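Local coordinates for protein dTDP-4-amino-4,6-dideoxyglucose formyltransferase (Shewanella sp. FDAARGOS_354, PDB 6V2T) that probably transfers a formyl group from a folate cofactor to the 4-amino group of dTDP-4-amino-4,6-dideoxyglucose, a sugar-nucleotide step toward lipopolysaccharide O-antigen, at residues D31-V36 against P66-S71; E93-A98 against N110-I115; P123-W128 against K206-G211. All coordinates share one frame; numbering follows the deposited sequence.

Contact 1: residues D31-V36 against P66-S71; sequences DNKPLV and PASLIS. With 0FX (dTDP-4-amino-4,6-dideoxyglucose), chain G.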
loop_
_atom_site.group_PDB
_atom_site.type_symbol
_atom_site.label_atom_id
_atom_site.label_comp_id
_atom_site.label_asym_id
_atom_site.label_seq_id
_atom_site.Cartn_x
_atom_site.Cartn_y
_atom_site.Cartn_z
ATOM N N ASP B 31 -10.165 -18.398 -18.105
ATOM C CA ASP B 31 -8.763 -17.928 -17.937
ATOM C C ASP B 31 -8.526 -17.524 -16.477
ATOM O O ASP B 31 -7.588 -16.752 -16.249
ATOM C CB ASP B 31 -8.487 -16.810 -18.941
ATOM C CG ASP B 31 -8.430 -17.365 -20.351
ATOM O OD1 ASP B 31 -7.579 -18.261 -20.609
ATOM O OD2 ASP B 31 -9.261 -16.950 -21.158
ATOM N N ASN B 32 -9.341 -18.043 -15.550
ATOM C CA ASN B 32 -9.337 -17.721 -14.097
ATOM C C ASN B 32 -9.237 -19.027 -13.296
ATOM O O ASN B 32 -10.218 -19.830 -13.274
ATOM C CB ASN B 32 -10.568 -16.904 -13.706
ATOM C CG ASN B 32 -10.492 -16.316 -12.309
ATOM O OD1 ASN B 32 -10.965 -16.918 -11.348
ATOM N ND2 ASN B 32 -9.912 -15.132 -12.193
ATOM N N LYS B 33 -8.082 -19.269 -12.672
ATOM C CA LYS B 33 -7.841 -20.532 -11.934
ATOM C C LYS B 33 -8.817 -20.612 -10.765
ATOM O O LYS B 33 -9.426 -21.659 -10.567
ATOM C CB LYS B 33 -6.378 -20.661 -11.489
ATOM C CG LYS B 33 -5.975 -22.066 -11.063
ATOM C CD LYS B 33 -4.992 -22.105 -9.914
ATOM C CE LYS B 33 -5.284 -23.227 -8.943
ATOM N NZ LYS B 33 -4.649 -22.979 -7.629
ATOM N N PRO B 34 -9.011 -19.552 -9.943
ATOM C CA PRO B 34 -9.971 -19.623 -8.838
ATOM C C PRO B 34 -11.366 -20.126 -9.260
ATOM O O PRO B 34 -11.841 -21.049 -8.640
ATOM C CB PRO B 34 -9.991 -18.184 -8.297
ATOM C CG PRO B 34 -8.600 -17.662 -8.614
ATOM C CD PRO B 34 -8.282 -18.270 -9.963
ATOM N N LEU B 35 -11.966 -19.558 -10.315
ATOM C CA LEU B 35 -13.274 -20.005 -10.885
ATOM C C LEU B 35 -13.229 -21.469 -11.363
ATOM O O LEU B 35 -14.109 -22.219 -10.975
ATOM C CB LEU B 35 -13.686 -19.102 -12.059
ATOM C CG LEU B 35 -14.586 -17.921 -11.705
ATOM C CD1 LEU B 35 -15.226 -17.345 -12.968
ATOM C CD2 LEU B 35 -15.660 -18.308 -10.690
ATOM N N VAL B 36 -12.312 -21.821 -12.262
ATOM C CA VAL B 36 -12.201 -23.190 -12.832
ATOM C C VAL B 36 -12.151 -24.190 -11.676
ATOM O O VAL B 36 -13.007 -25.103 -11.611
ATOM C CB VAL B 36 -10.954 -23.337 -13.723
ATOM C CG1 VAL B 36 -10.711 -24.797 -14.098
ATOM C CG2 VAL B 36 -11.058 -22.498 -14.982
ATOM N N PRO B 66 -0.531 -19.246 -18.984
ATOM C CA PRO B 66 -1.494 -20.322 -18.759
ATOM C C PRO B 66 -1.078 -21.352 -17.701
ATOM O O PRO B 66 -1.895 -22.177 -17.369
ATOM C CB PRO B 66 -1.580 -21.025 -20.125
ATOM C CG PRO B 66 -0.684 -20.229 -21.063
ATOM C CD PRO B 66 0.286 -19.480 -20.179
ATOM N N ALA B 67 0.163 -21.284 -17.214
ATOM C CA ALA B 67 0.833 -22.320 -16.382
ATOM C C ALA B 67 -0.128 -22.982 -15.380
ATOM O O ALA B 67 -0.215 -24.233 -15.364
ATOM C CB ALA B 67 2.017 -21.697 -15.664
ATOM N N SER B 68 -0.773 -22.176 -14.534
ATOM C CA SER B 68 -1.601 -22.614 -13.377
ATOM C C SER B 68 -2.875 -23.302 -13.877
ATOM O O SER B 68 -3.475 -24.082 -13.100
ATOM C CB SER B 68 -1.936 -21.455 -12.464
ATOM O OG SER B 68 -2.915 -20.606 -13.042
ATOM N N LEU B 69 -3.283 -22.995 -15.114
ATOM C CA LEU B 69 -4.464 -23.605 -15.775
ATOM C C LEU B 69 -4.032 -24.943 -16.381
ATOM O O LEU B 69 -4.795 -25.911 -16.233
ATOM C CB LEU B 69 -5.032 -22.637 -16.826
ATOM C CG LEU B 69 -5.726 -21.393 -16.263
ATOM C CD1 LEU B 69 -6.090 -20.413 -17.368
ATOM C CD2 LEU B 69 -6.965 -21.773 -15.468
ATOM N N ILE B 70 -2.832 -25.006 -16.967
ATOM C CA ILE B 70 -2.246 -26.253 -17.552
ATOM C C ILE B 70 -1.972 -27.268 -16.438
ATOM O O ILE B 70 -1.961 -28.485 -16.734
ATOM C CB ILE B 70 -0.955 -25.960 -18.328
ATOM C CG1 ILE B 70 -1.192 -24.981 -19.477
ATOM C CG2 ILE B 70 -0.334 -27.264 -18.807
ATOM C CD1 ILE B 70 0.078 -24.497 -20.140
ATOM N N SER B 71 -1.735 -26.779 -15.220
ATOM C CA SER B 71 -1.512 -27.595 -13.998
ATOM C C SER B 71 -2.825 -28.243 -13.539
ATOM O O SER B 71 -2.749 -29.235 -12.798
ATOM C CB SER B 71 -0.906 -26.766 -12.896
ATOM O OG SER B 71 -1.919 -26.141 -12.123
HETATM O O4P 0FX G . -11.225 -11.041 -13.764
HETATM P P2 0FX G . -10.154 -11.876 -14.468
HETATM O O3P 0FX G . -10.460 -13.340 -14.457
HETATM O O1G 0FX G . -10.269 -11.369 -15.950
HETATM C C1G 0FX G . -10.488 -12.332 -16.978
HETATM C C2G 0FX G . -9.530 -11.944 -18.087
HETATM O O2G 0FX G . -8.143 -11.981 -17.702
HETATM C C3G 0FX G . -9.887 -10.525 -18.494
HETATM O O3G 0FX G . -9.056 -10.199 -19.617
HETATM C C4G 0FX G . -11.391 -10.384 -18.805
HETATM N N4A 0FX G . -11.723 -8.961 -18.922
HETATM C C5G 0FX G . -12.325 -10.970 -17.753
HETATM C C6G 0FX G . -13.781 -10.992 -18.262
HETATM O O5G 0FX G . -11.866 -12.282 -17.419
HETATM O OPP 0FX G . -8.544 -11.953 -13.935
HETATM P P 0FX G . -7.721 -10.660 -14.262
HETATM O O1P 0FX G . -7.537 -10.272 -15.653
HETATM O O2P 0FX G . -6.329 -10.905 -13.743
HETATM O O5 0FX G . -8.143 -9.410 -13.396
HETATM C C5 0FX G . -8.533 -9.555 -12.056
HETATM C C4 0FX G . -8.389 -8.176 -11.399
HETATM O O4 0FX G . -7.020 -7.786 -11.277
HETATM C C3 0FX G . -9.002 -7.020 -12.208
HETATM O O3 0FX G . -10.410 -6.929 -12.041
HETATM C C2 0FX G . -8.224 -5.765 -11.738
HETATM C C1 0FX G . -6.859 -6.410 -11.371
HETATM N N11 0FX G . -5.882 -6.119 -12.411
HETATM C C61 0FX G . -5.559 -7.013 -13.372
HETATM C C51 0FX G . -4.597 -6.672 -14.321
HETATM C C5A 0FX G . -4.229 -7.664 -15.420
HETATM C C21 0FX G . -5.288 -4.920 -12.353
HETATM O O21 0FX G . -5.647 -4.054 -11.372
HETATM N N31 0FX G . -4.359 -4.544 -13.265
HETATM C C41 0FX G . -4.000 -5.408 -14.251
HETATM O O41 0FX G . -3.100 -4.990 -15.189
#
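The backbones of K33 and L69 draw to 6.0 Å between their CA atoms, where the first turn of helix 33-45 meets the short helix 67-70, and no hydrogen bond crosses the gap. Leucine does most of the work here. The chi1 torsion of L69 (-71°) sets CG beside its own backbone N, and the two methyls then divide segment 31-36 between them. CD1 of L69 comes to 3.7 Å from the CA of D31, its side chain running at about a right angle to that of the aspartate. CD2 of L69 lies 3.8 Å from the CA of K33 and also reaches V36, whose CG2 is 4.2 Å away. K33 adds a looser fringe: its CB passes 3.8 Å from OG of S68, and CG and CD continue alongside the serine before the chain, bent at chi2 and chi3, carries the ammonium end away.

This packing sits at the end of strand 24-30, where the chain leaves the central sheet of the formyltransferase domain and enters a helix through a classical N-cap. N32 is the capping residue. Its OD1 accepts from the N of L35 at 3.0 Å, in the carbonyl plane and with an N-H...O angle of 164°, which fixes the rotation of the amide. The other end of the same amide serves the substrate, as ND2 of N32 donates to phosphate oxygen O3P of the sugar nucleotide at 2.9 Å, a more bent bond (131°). The helix start may add a favourable field for that negative charge. D31 turns its carboxylate elsewhere, with OD2 accepting from S60 and from the backbone N of K101 while OD1 takes a bond from N63.

Contact 2: residues E93-A98 against N110-I115; sequences ELVVSA and NNVRCI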
loop_
_atom_site.group_PDB
_atom_site.type_symbol
_atom_site.label_atom_id
_atom_site.label_comp_id
_atom_site.label_asym_id
_atom_site.label_seq_id
_atom_site.Cartn_x
_atom_site.Cartn_y
_atom_site.Cartn_z
ATOM N N GLU B 93 -23.481 -29.006 -26.254
ATOM C CA GLU B 93 -24.873 -28.490 -26.141
ATOM C C GLU B 93 -24.864 -27.100 -25.488
ATOM O O GLU B 93 -25.863 -26.343 -25.651
ATOM C CB GLU B 93 -25.718 -29.471 -25.335
ATOM C CG GLU B 93 -26.130 -30.684 -26.141
ATOM C CD GLU B 93 -25.004 -31.627 -26.540
ATOM O OE1 GLU B 93 -24.184 -32.014 -25.664
ATOM O OE2 GLU B 93 -24.954 -31.965 -27.714
ATOM N N LEU B 94 -23.840 -26.804 -24.698
ATOM C CA LEU B 94 -23.742 -25.539 -23.919
ATOM C C LEU B 94 -22.284 -25.115 -23.789
ATOM O O LEU B 94 -21.468 -25.966 -23.446
ATOM C CB LEU B 94 -24.351 -25.763 -22.539
ATOM C CG LEU B 94 -24.150 -24.617 -21.546
ATOM C CD1 LEU B 94 -24.892 -23.356 -22.027
ATOM C CD2 LEU B 94 -24.614 -25.007 -20.148
ATOM N N VAL B 95 -21.999 -23.821 -23.944
ATOM C CA VAL B 95 -20.673 -23.237 -23.612
ATOM C C VAL B 95 -20.868 -22.213 -22.499
ATOM O O VAL B 95 -21.772 -21.363 -22.645
ATOM C CB VAL B 95 -19.975 -22.614 -24.832
ATOM C CG1 VAL B 95 -18.588 -22.103 -24.464
ATOM C CG2 VAL B 95 -19.896 -23.592 -25.978
ATOM N N VAL B 96 -20.033 -22.300 -21.458
ATOM C CA VAL B 96 -19.970 -21.331 -20.329
ATOM C C VAL B 96 -18.614 -20.618 -20.363
ATOM O O VAL B 96 -17.558 -21.264 -20.233
ATOM C CB VAL B 96 -20.250 -21.981 -18.964
ATOM C CG1 VAL B 96 -20.126 -20.959 -17.854
ATOM C CG2 VAL B 96 -21.614 -22.652 -18.924
ATOM N N SER B 97 -18.662 -19.305 -20.564
ATOM C CA SER B 97 -17.503 -18.411 -20.433
ATOM C C SER B 97 -17.366 -18.050 -18.962
ATOM O O SER B 97 -18.280 -17.410 -18.421
ATOM C CB SER B 97 -17.670 -17.174 -21.262
ATOM O OG SER B 97 -16.788 -16.193 -20.777
ATOM N N ALA B 98 -16.273 -18.451 -18.345
ATOM C CA ALA B 98 -15.958 -18.141 -16.936
ATOM C C ALA B 98 -14.703 -17.267 -16.930
ATOM O O ALA B 98 -13.581 -17.809 -16.821
ATOM C CB ALA B 98 -15.802 -19.419 -16.147
ATOM N N ASN B 110 -24.486 -17.368 -31.930
ATOM C CA ASN B 110 -25.771 -17.475 -32.669
ATOM C C ASN B 110 -26.166 -18.941 -32.859
ATOM O O ASN B 110 -27.363 -19.182 -33.091
ATOM C CB ASN B 110 -25.727 -16.742 -34.016
ATOM C CG ASN B 110 -25.614 -15.239 -33.857
ATOM O OD1 ASN B 110 -26.000 -14.677 -32.830
ATOM N ND2 ASN B 110 -25.092 -14.571 -34.866
ATOM N N ASN B 111 -25.222 -19.876 -32.761
ATOM C CA ASN B 111 -25.438 -21.306 -33.112
ATOM C C ASN B 111 -25.381 -22.242 -31.903
ATOM O O ASN B 111 -25.683 -23.422 -32.118
ATOM C CB ASN B 111 -24.421 -21.794 -34.157
ATOM C CG ASN B 111 -24.698 -21.168 -35.509
ATOM O OD1 ASN B 111 -25.784 -21.328 -36.052
ATOM N ND2 ASN B 111 -23.768 -20.370 -36.002
ATOM N N VAL B 112 -24.912 -21.783 -30.747
ATOM C CA VAL B 112 -24.780 -22.614 -29.518
ATOM C C VAL B 112 -25.245 -21.776 -28.332
ATOM O O VAL B 112 -24.922 -20.579 -28.291
ATOM C CB VAL B 112 -23.341 -23.125 -29.307
ATOM C CG1 VAL B 112 -23.291 -24.154 -28.191
ATOM C CG2 VAL B 112 -22.771 -23.700 -30.575
ATOM N N ARG B 113 -25.997 -22.362 -27.410
ATOM C CA ARG B 113 -26.340 -21.679 -26.137
ATOM C C ARG B 113 -25.010 -21.325 -25.433
ATOM O O ARG B 113 -24.271 -22.247 -25.022
ATOM C CB ARG B 113 -27.279 -22.542 -25.286
ATOM C CG ARG B 113 -27.908 -21.783 -24.116
ATOM C CD ARG B 113 -29.119 -22.523 -23.582
ATOM N NE ARG B 113 -28.739 -23.857 -23.107
ATOM C CZ ARG B 113 -28.575 -24.185 -21.821
ATOM N NH1 ARG B 113 -28.206 -25.414 -21.493
ATOM N NH2 ARG B 113 -28.809 -23.314 -20.863
ATOM N N CYS B 114 -24.661 -20.033 -25.359
ATOM C CA CYS B 114 -23.431 -19.556 -24.670
ATOM C C CYS B 114 -23.830 -18.693 -23.471
ATOM O O CYS B 114 -24.684 -17.811 -23.636
ATOM C CB CYS B 114 -22.531 -18.804 -25.636
ATOM S SG CYS B 114 -21.891 -19.848 -26.974
ATOM N N ILE B 115 -23.238 -18.956 -22.301
ATOM C CA ILE B 115 -23.526 -18.236 -21.033
ATOM C C ILE B 115 -22.218 -17.718 -20.438
ATOM O O ILE B 115 -21.257 -18.506 -20.303
ATOM C CB ILE B 115 -24.299 -19.150 -20.060
ATOM C CG1 ILE B 115 -25.660 -19.526 -20.644
ATOM C CG2 ILE B 115 -24.406 -18.484 -18.701
ATOM C CD1 ILE B 115 -26.534 -20.468 -19.788
HETATM O O HOH W 1 -26.880 -25.054 -28.046
#
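I115, L94 and R113 gather on one face of two parallel neighbouring strands, 94-98 and 113-118. CD1 of L94 is the hub. It lies over the centre of the R113 guanidinium, 3.8 Å above the plane, and meets CD1 of I115 at 4.0 Å. With chi1 of R113 at -167° and its chain bent at chi3, the flat group folds back over the leucine, while its NH1 and NH2 donate to the backbone oxygens of V194 and L193. I145 and L147 of strand 141-147 also touch I115.

On the other face, V95 meets V112 and the SG of C114. The backbone between the faces carries the parallel pattern of a beta-alpha-beta unit: N of V95 donates to O of R113 at 3.0 Å, O of V95 accepts from N of I115 at 2.8 Å, and N of S97 reaches O of I115 at 2.7 Å. At the start of the pair a water bridges O of E93 and N of R113. S97, donor of the last bond, also touches the bound folic acid. Main-chain polar groups are thus spent on each other while mostly apolar side chains pack on both faces, and the arginine charge is probably eased by carbonyl oxygens.

Contact 3: residues P123-W128 against K206-G211; sequences PHNRGW and KGNYNG. With 0FX (dTDP-4-amino-4,6-dideoxyglucose), chain G; FOL (folic acid), chain H.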
loop_
_atom_site.group_PDB
_atom_site.type_symbol
_atom_site.label_atom_id
_atom_site.label_comp_id
_atom_site.label_asym_id
_atom_site.label_seq_id
_atom_site.Cartn_x
_atom_site.Cartn_y
_atom_site.Cartn_z
ATOM N N PRO B 123 -26.415 -3.625 -16.608
ATOM C CA PRO B 123 -25.565 -3.125 -17.702
ATOM C C PRO B 123 -24.502 -2.065 -17.337
ATOM O O PRO B 123 -23.987 -1.344 -18.236
ATOM C CB PRO B 123 -26.637 -2.501 -18.602
ATOM C CG PRO B 123 -27.617 -1.883 -17.609
ATOM C CD PRO B 123 -27.648 -2.835 -16.436
ATOM N N HIS B 124 -24.225 -1.918 -16.041
ATOM C CA HIS B 124 -23.326 -0.878 -15.476
ATOM C C HIS B 124 -21.867 -1.334 -15.577
ATOM O O HIS B 124 -21.553 -2.430 -15.050
ATOM C CB HIS B 124 -23.675 -0.639 -14.003
ATOM C CG HIS B 124 -25.139 -0.430 -13.784
ATOM N ND1 HIS B 124 -25.797 0.658 -14.312
ATOM C CD2 HIS B 124 -26.058 -1.163 -13.109
ATOM C CE1 HIS B 124 -27.070 0.598 -13.968
ATOM N NE2 HIS B 124 -27.252 -0.514 -13.212
ATOM N N ASN B 125 -21.018 -0.547 -16.228
ATOM C CA ASN B 125 -19.556 -0.804 -16.301
ATOM C C ASN B 125 -19.368 -2.224 -16.842
ATOM O O ASN B 125 -18.639 -3.026 -16.224
ATOM C CB ASN B 125 -18.862 -0.574 -14.952
ATOM C CG ASN B 125 -18.906 0.867 -14.486
ATOM O OD1 ASN B 125 -18.876 1.769 -15.318
ATOM N ND2 ASN B 125 -18.944 1.095 -13.179
ATOM N N ARG B 126 -20.055 -2.506 -17.945
ATOM C CA ARG B 126 -19.768 -3.652 -18.830
ATOM C C ARG B 126 -18.292 -3.552 -19.238
ATOM O O ARG B 126 -17.747 -2.436 -19.265
ATOM C CB ARG B 126 -20.695 -3.673 -20.051
ATOM C CG ARG B 126 -22.176 -3.890 -19.734
ATOM C CD ARG B 126 -23.104 -3.403 -20.837
ATOM N NE ARG B 126 -22.613 -3.911 -22.100
ATOM C CZ ARG B 126 -22.569 -3.234 -23.248
ATOM N NH1 ARG B 126 -23.111 -2.030 -23.349
ATOM N NH2 ARG B 126 -21.964 -3.770 -24.286
ATOM N N GLY B 127 -17.671 -4.692 -19.545
ATOM C CA GLY B 127 -16.292 -4.749 -20.074
ATOM C C GLY B 127 -15.245 -4.820 -18.990
ATOM O O GLY B 127 -15.396 -5.654 -18.118
ATOM N N TRP B 128 -14.194 -3.999 -19.047
ATOM C CA TRP B 128 -12.958 -4.241 -18.261
ATOM C C TRP B 128 -13.071 -3.804 -16.802
ATOM O O TRP B 128 -13.505 -2.685 -16.517
ATOM C CB TRP B 128 -11.763 -3.592 -18.941
ATOM C CG TRP B 128 -11.384 -4.429 -20.108
ATOM C CD1 TRP B 128 -11.963 -4.447 -21.349
ATOM C CD2 TRP B 128 -10.433 -5.495 -20.079
ATOM N NE1 TRP B 128 -11.364 -5.405 -22.126
ATOM C CE2 TRP B 128 -10.418 -6.059 -21.375
ATOM C CE3 TRP B 128 -9.514 -5.939 -19.123
ATOM C CZ2 TRP B 128 -9.541 -7.091 -21.718
ATOM C CZ3 TRP B 128 -8.653 -6.958 -19.465
ATOM C CH2 TRP B 128 -8.676 -7.527 -20.739
ATOM N N LYS B 206 -29.145 0.176 -22.057
ATOM C CA LYS B 206 -27.890 -0.268 -22.746
ATOM C C LYS B 206 -26.712 -0.298 -21.762
ATOM O O LYS B 206 -25.766 -1.098 -21.986
ATOM C CB LYS B 206 -27.472 0.642 -23.901
ATOM C CG LYS B 206 -27.530 -0.032 -25.262
ATOM C CD LYS B 206 -26.559 -1.187 -25.417
ATOM C CE LYS B 206 -27.190 -2.395 -26.074
ATOM N NZ LYS B 206 -26.193 -3.198 -26.820
ATOM N N GLY B 207 -26.748 0.613 -20.790
ATOM C CA GLY B 207 -25.692 0.888 -19.810
ATOM C C GLY B 207 -24.462 1.482 -20.461
ATOM O O GLY B 207 -24.599 2.247 -21.429
ATOM N N ASN B 208 -23.282 1.052 -20.035
ATOM C CA ASN B 208 -22.002 1.664 -20.477
ATOM C C ASN B 208 -20.932 0.578 -20.490
ATOM O O ASN B 208 -20.933 -0.290 -19.593
ATOM C CB ASN B 208 -21.616 2.851 -19.596
ATOM C CG ASN B 208 -21.203 2.414 -18.205
ATOM O OD1 ASN B 208 -22.017 1.888 -17.457
ATOM N ND2 ASN B 208 -19.936 2.595 -17.888
ATOM N N TYR B 209 -20.083 0.623 -21.502
ATOM C CA TYR B 209 -18.956 -0.318 -21.706
ATOM C C TYR B 209 -17.634 0.441 -21.531
ATOM O O TYR B 209 -17.448 1.536 -22.114
ATOM C CB TYR B 209 -19.105 -0.993 -23.065
ATOM C CG TYR B 209 -17.961 -1.919 -23.394
ATOM C CD1 TYR B 209 -16.834 -1.458 -24.035
ATOM C CD2 TYR B 209 -17.997 -3.253 -23.042
ATOM C CE1 TYR B 209 -15.747 -2.284 -24.299
ATOM C CE2 TYR B 209 -16.926 -4.094 -23.298
ATOM C CZ TYR B 209 -15.793 -3.619 -23.928
ATOM O OH TYR B 209 -14.744 -4.466 -24.178
ATOM N N ASN B 210 -16.720 -0.130 -20.745
ATOM C CA ASN B 210 -15.335 0.363 -20.569
ATOM C C ASN B 210 -14.415 -0.617 -21.275
ATOM O O ASN B 210 -14.536 -1.802 -21.009
ATOM C CB ASN B 210 -14.967 0.442 -19.093
ATOM C CG ASN B 210 -15.848 1.426 -18.370
ATOM O OD1 ASN B 210 -15.950 2.576 -18.796
ATOM N ND2 ASN B 210 -16.568 0.959 -17.371
ATOM N N GLY B 211 -13.547 -0.137 -22.149
ATOM C CA GLY B 211 -12.566 -0.995 -22.815
ATOM C C GLY B 211 -11.236 -0.989 -22.091
ATOM O O GLY B 211 -11.021 -0.146 -21.196
HETATM O O4P 0FX G . -11.225 -11.041 -13.764
HETATM P P2 0FX G . -10.154 -11.876 -14.468
HETATM O O3P 0FX G . -10.460 -13.340 -14.457
HETATM O O1G 0FX G . -10.269 -11.369 -15.950
HETATM C C1G 0FX G . -10.488 -12.332 -16.978
HETATM C C2G 0FX G . -9.530 -11.944 -18.087
HETATM O O2G 0FX G . -8.143 -11.981 -17.702
HETATM C C3G 0FX G . -9.887 -10.525 -18.494
HETATM O O3G 0FX G . -9.056 -10.199 -19.617
HETATM C C4G 0FX G . -11.391 -10.384 -18.805
HETATM N N4A 0FX G . -11.723 -8.961 -18.922
HETATM C C5G 0FX G . -12.325 -10.970 -17.753
HETATM C C6G 0FX G . -13.781 -10.992 -18.262
HETATM O O5G 0FX G . -11.866 -12.282 -17.419
HETATM O OPP 0FX G . -8.544 -11.953 -13.935
HETATM P P 0FX G . -7.721 -10.660 -14.262
HETATM O O1P 0FX G . -7.537 -10.272 -15.653
HETATM O O2P 0FX G . -6.329 -10.905 -13.743
HETATM O O5 0FX G . -8.143 -9.410 -13.396
HETATM C C5 0FX G . -8.533 -9.555 -12.056
HETATM C C4 0FX G . -8.389 -8.176 -11.399
HETATM O O4 0FX G . -7.020 -7.786 -11.277
HETATM C C3 0FX G . -9.002 -7.020 -12.208
HETATM O O3 0FX G . -10.410 -6.929 -12.041
HETATM C C2 0FX G . -8.224 -5.765 -11.738
HETATM C C1 0FX G . -6.859 -6.410 -11.371
HETATM N N11 0FX G . -5.882 -6.119 -12.411
HETATM C C61 0FX G . -5.559 -7.013 -13.372
HETATM C C51 0FX G . -4.597 -6.672 -14.321
HETATM C C5A 0FX G . -4.229 -7.664 -15.420
HETATM C C21 0FX G . -5.288 -4.920 -12.353
HETATM O O21 0FX G . -5.647 -4.054 -11.372
HETATM N N31 0FX G . -4.359 -4.544 -13.265
HETATM C C41 0FX G . -4.000 -5.408 -14.251
HETATM O O41 0FX G . -3.100 -4.990 -15.189
HETATM N N1 FOL H . -18.081 -12.841 -26.148
HETATM C C2 FOL H . -19.231 -12.324 -26.609
HETATM N NA2 FOL H . -19.507 -12.388 -27.908
HETATM N N3 FOL H . -20.149 -11.771 -25.760
HETATM C C4 FOL H . -19.881 -11.678 -24.449
HETATM O O4 FOL H . -20.784 -11.152 -23.748
HETATM C C4A FOL H . -18.693 -12.207 -23.952
HETATM N N5 FOL H . -18.345 -12.126 -22.667
HETATM C C6 FOL H . -16.970 -12.319 -22.193
HETATM C C7 FOL H . -16.341 -13.436 -23.047
HETATM N N8 FOL H . -16.628 -13.308 -24.450
HETATM C C8A FOL H . -17.798 -12.791 -24.855
HETATM C C9 FOL H . -16.192 -10.965 -22.001
HETATM N N10 FOL H . -14.758 -11.080 -22.281
HETATM C C11 FOL H . -12.309 -8.327 -24.315
HETATM C C12 FOL H . -11.820 -9.553 -23.860
HETATM C C13 FOL H . -12.649 -10.446 -23.173
HETATM C C14 FOL H . -13.980 -10.161 -22.943
HETATM C C15 FOL H . -14.472 -8.951 -23.422
HETATM C C16 FOL H . -13.651 -8.045 -24.098
HETATM C C FOL H . -11.422 -7.374 -25.082
HETATM O O FOL H . -10.438 -7.859 -25.596
HETATM N N FOL H . -11.712 -6.086 -25.281
HETATM O O HOH W 2 -15.949 -1.636 -16.608
#
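R126 and Y209 face each other in a two-stranded parallel pairing of 126-127 with 209-210, and the arginine can be followed outward from its backbone. Its CB lies 3.4 Å from O of N208, and CG stays near that same oxygen. CD moves on to O of K206, and the bend at chi3 (48°) then turns the guanidinium across the start of the other segment. NE makes a weak hydrogen bond to O of D153, and CZ lies near CB of Y209, which covers one guanidinium face toward its rim. NH1 of R126 donates to O of K206 at 3.1 Å, tilted from both planes. NH2 closes the path on O of I152, beyond the pair.

Three asparagines brace the other flank. OD1 of N125 accepts from ND2 of N208 at 2.9 Å, almost straight at 177°, and from ND2 of N210 at 3.2 Å, the two donors arriving from opposite faces of its carbonyl plane. N208 returns the favour, its OD1 taking the backbone N of N125 at 2.9 Å. G127, at positive phi, brings its CA to 3.4 Å from CE2 of Y209.

At the far end, N of W128 donates to O of N210 at 3.0 Å. The indole presents one face to N4A of the sugar, the amine expected to be formylated, and its edge to the folic acid, which also lies near the Y209 hydroxyl. The pairing packs on helix 130-137, whose F133 touches N125 and N210 and whose S134 and N137 bond N125, and it runs straight into helix 212-219, for which G211 is the N-cap residue.

How the contacts relate
From the N terminus, contact 1 comes first, bringing helix 67-70 back against the start of helix 33-45 after strand 53-60. Contact 2 follows in series, closing the short excursion through helix 106-109 and joining adjacent strands of the central sheet. Contact 3 opens after strand 113-118 and spans the longest separation, 77 intervening residues, tying the connection between strands 113-118 and 141-147 to the approach to helix 212-219. None nests within or crosses another. Contacts 1 and 2 meet directly, CD1 of L35 lying 3.8 Å from CB of A98. Contacts 1 and 3, with centres about 25 Å apart, instead share the sugar nucleotide, contact 1 bonding a phosphate oxygen and contact 3 facing its amine.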